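Side-chain contact in TRAP-type transporter, periplasmic component (Cupriavidus necator, PDB 4P8B), which binds (S)-2-acetolactate, probably as the periplasmic solute-binding component of a TRAP-type transporter: residues 247-250 / 251-254. Residues are numbered along the deposited sequence; the frame is centred on the assembly and turned at random.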
loop_
_atom_site.group_PDB
_atom_site.type_symbol
_atom_site.label_atom_id
_atom_site.label_comp_id
_atom_site.label_asym_id
_atom_site.label_seq_id
_atom_site.Cartn_x
_atom_site.Cartn_y
_atom_site.Cartn_z
ATOM N N VAL A 247 3.814 -11.322 6.173
ATOM C CA VAL A 247 3.468 -12.705 5.843
ATOM C C VAL A 247 4.686 -13.599 5.783
ATOM O O VAL A 247 5.807 -13.145 5.592
ATOM C CB VAL A 247 2.768 -12.819 4.463
ATOM C CG1 VAL A 247 1.507 -11.990 4.411
ATOM C CG2 VAL A 247 3.721 -12.425 3.336
ATOM N N VAL A 248 4.444 -14.894 5.955
ATOM C CA VAL A 248 5.484 -15.914 5.858
ATOM C C VAL A 248 4.960 -17.001 4.938
ATOM O O VAL A 248 3.795 -17.381 5.009
ATOM C CB VAL A 248 5.804 -16.510 7.244
ATOM C CG1 VAL A 248 6.897 -17.588 7.137
ATOM C CG2 VAL A 248 6.239 -15.445 8.195
ATOM N N ASN A 249 5.823 -17.524 4.077
ATOM C CA ASN A 249 5.484 -18.707 3.289
ATOM C C ASN A 249 5.051 -19.884 4.198
ATOM O O ASN A 249 5.613 -20.055 5.255
ATOM C CB ASN A 249 6.687 -19.095 2.418
ATOM C CG ASN A 249 6.574 -20.507 1.844
ATOM O OD1 ASN A 249 6.890 -21.501 2.513
ATOM N ND2 ASN A 249 6.094 -20.607 0.615
ATOM N N LYS A 250 4.009 -20.602 3.783
ATOM C CA LYS A 250 3.377 -21.660 4.593
ATOM C C LYS A 250 4.362 -22.748 4.994
ATOM O O LYS A 250 4.387 -23.166 6.155
ATOM C CB LYS A 250 2.197 -22.250 3.814
ATOM C CG LYS A 250 1.432 -23.396 4.511
ATOM C CD LYS A 250 0.269 -23.830 3.623
ATOM C CE LYS A 250 -0.490 -25.018 4.190
ATOM N NZ LYS A 250 -1.264 -24.653 5.406
ATOM N N GLN A 251 5.198 -23.185 4.062
ATOM C CA GLN A 251 6.122 -24.274 4.380
ATOM C C GLN A 251 7.264 -23.801 5.289
ATOM O O GLN A 251 7.743 -24.542 6.137
ATOM C CB GLN A 251 6.636 -24.940 3.107
ATOM C CG GLN A 251 5.573 -25.774 2.388
ATOM C CD GLN A 251 4.672 -24.952 1.487
ATOM O OE1 GLN A 251 5.086 -23.929 0.947
ATOM N NE2 GLN A 251 3.428 -25.402 1.316
ATOM N N ILE A 252 7.677 -22.541 5.133
ATOM C CA ILE A 252 8.664 -21.960 6.028
ATOM C C ILE A 252 8.044 -21.881 7.411
ATOM O O ILE A 252 8.654 -22.269 8.413
ATOM C CB ILE A 252 9.070 -20.536 5.557
ATOM C CG1 ILE A 252 9.824 -20.619 4.231
ATOM C CG2 ILE A 252 9.902 -19.838 6.610
ATOM C CD1 ILE A 252 11.188 -21.267 4.326
ATOM N N TRP A 253 6.812 -21.385 7.459
ATOM C CA TRP A 253 6.066 -21.281 8.712
ATOM C C TRP A 253 6.035 -22.642 9.435
ATOM O O TRP A 253 6.440 -22.719 10.588
ATOM C CB TRP A 253 4.657 -20.763 8.418
ATOM C CG TRP A 253 3.780 -20.521 9.609
ATOM C CD1 TRP A 253 2.675 -21.247 9.959
ATOM C CD2 TRP A 253 3.927 -19.506 10.619
ATOM N NE1 TRP A 253 2.114 -20.736 11.104
ATOM C CE2 TRP A 253 2.869 -19.681 11.540
ATOM C CE3 TRP A 253 4.847 -18.475 10.838
ATOM C CZ2 TRP A 253 2.699 -18.854 12.650
ATOM C CZ3 TRP A 253 4.678 -17.662 11.953
ATOM C CH2 TRP A 253 3.611 -17.850 12.834
ATOM N N GLU A 254 5.589 -23.686 8.729
ATOM C CA GLU A 254 5.430 -25.036 9.294
ATOM C C GLU A 254 6.765 -25.658 9.621
ATOM O O GLU A 254 6.828 -26.579 10.454
ATOM C CB GLU A 254 4.658 -25.925 8.313
ATOM C CG GLU A 254 3.185 -25.585 8.231
ATOM C CD GLU A 254 2.451 -26.331 7.140
ATOM O OE1 GLU A 254 2.983 -27.348 6.644
ATOM O OE2 GLU A 254 1.331 -25.895 6.781
#
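N249 OD1 meets two backbone N-H groups at the start of the helix that follows strand 241-249. The straighter of the two bonds comes from I252 N, 2.9 Å from N249 OD1 at 157°, with the donor in the plane of the side-chain carbonyl. The second, from Q251 N to the same oxygen, is strongly bent and counts as weak. The torsions explain the reach: CG lies anti to the backbone N (chi1 165°), which swings it beside its own carbonyl carbon and lets OD1 reach the N-H groups of Q251 and I252. On the other side of that amide, ND2 gives its main hydrogen bond to the backbone O of I86, while its link to Q251 OE1 is weak at 3.5 Å, the two amide planes being turned 58° against each other. The I86 bond probably fixes which end of the amide faces the helix.

The next two N-H groups are taken by backbone carbonyls four residues back: W253 N bonds to the cap residue's own N249 O at 2.8 Å, and E254 N to K250 O at 2.9 Å. Out on the surface, K250 runs extended until a bend at its last torsion, bringing NZ within 3.2 Å of E254 OE2 in an i to i+4 salt bridge whose hydrogen-bond component is weak. E140 makes a long, weak ion pair with the same NZ.

On the buried flank, V248 CG1 packs against I252 CG2 at 3.8 Å, the two side chains crossing at about a right angle, and also approaches W253 CB. This is an asparagine N-cap at a strand-to-helix junction, where strand 241-249 of the five-stranded sheet in this periplasmic binding protein fold leads into helix 250-255, away from the acetolactate pocket.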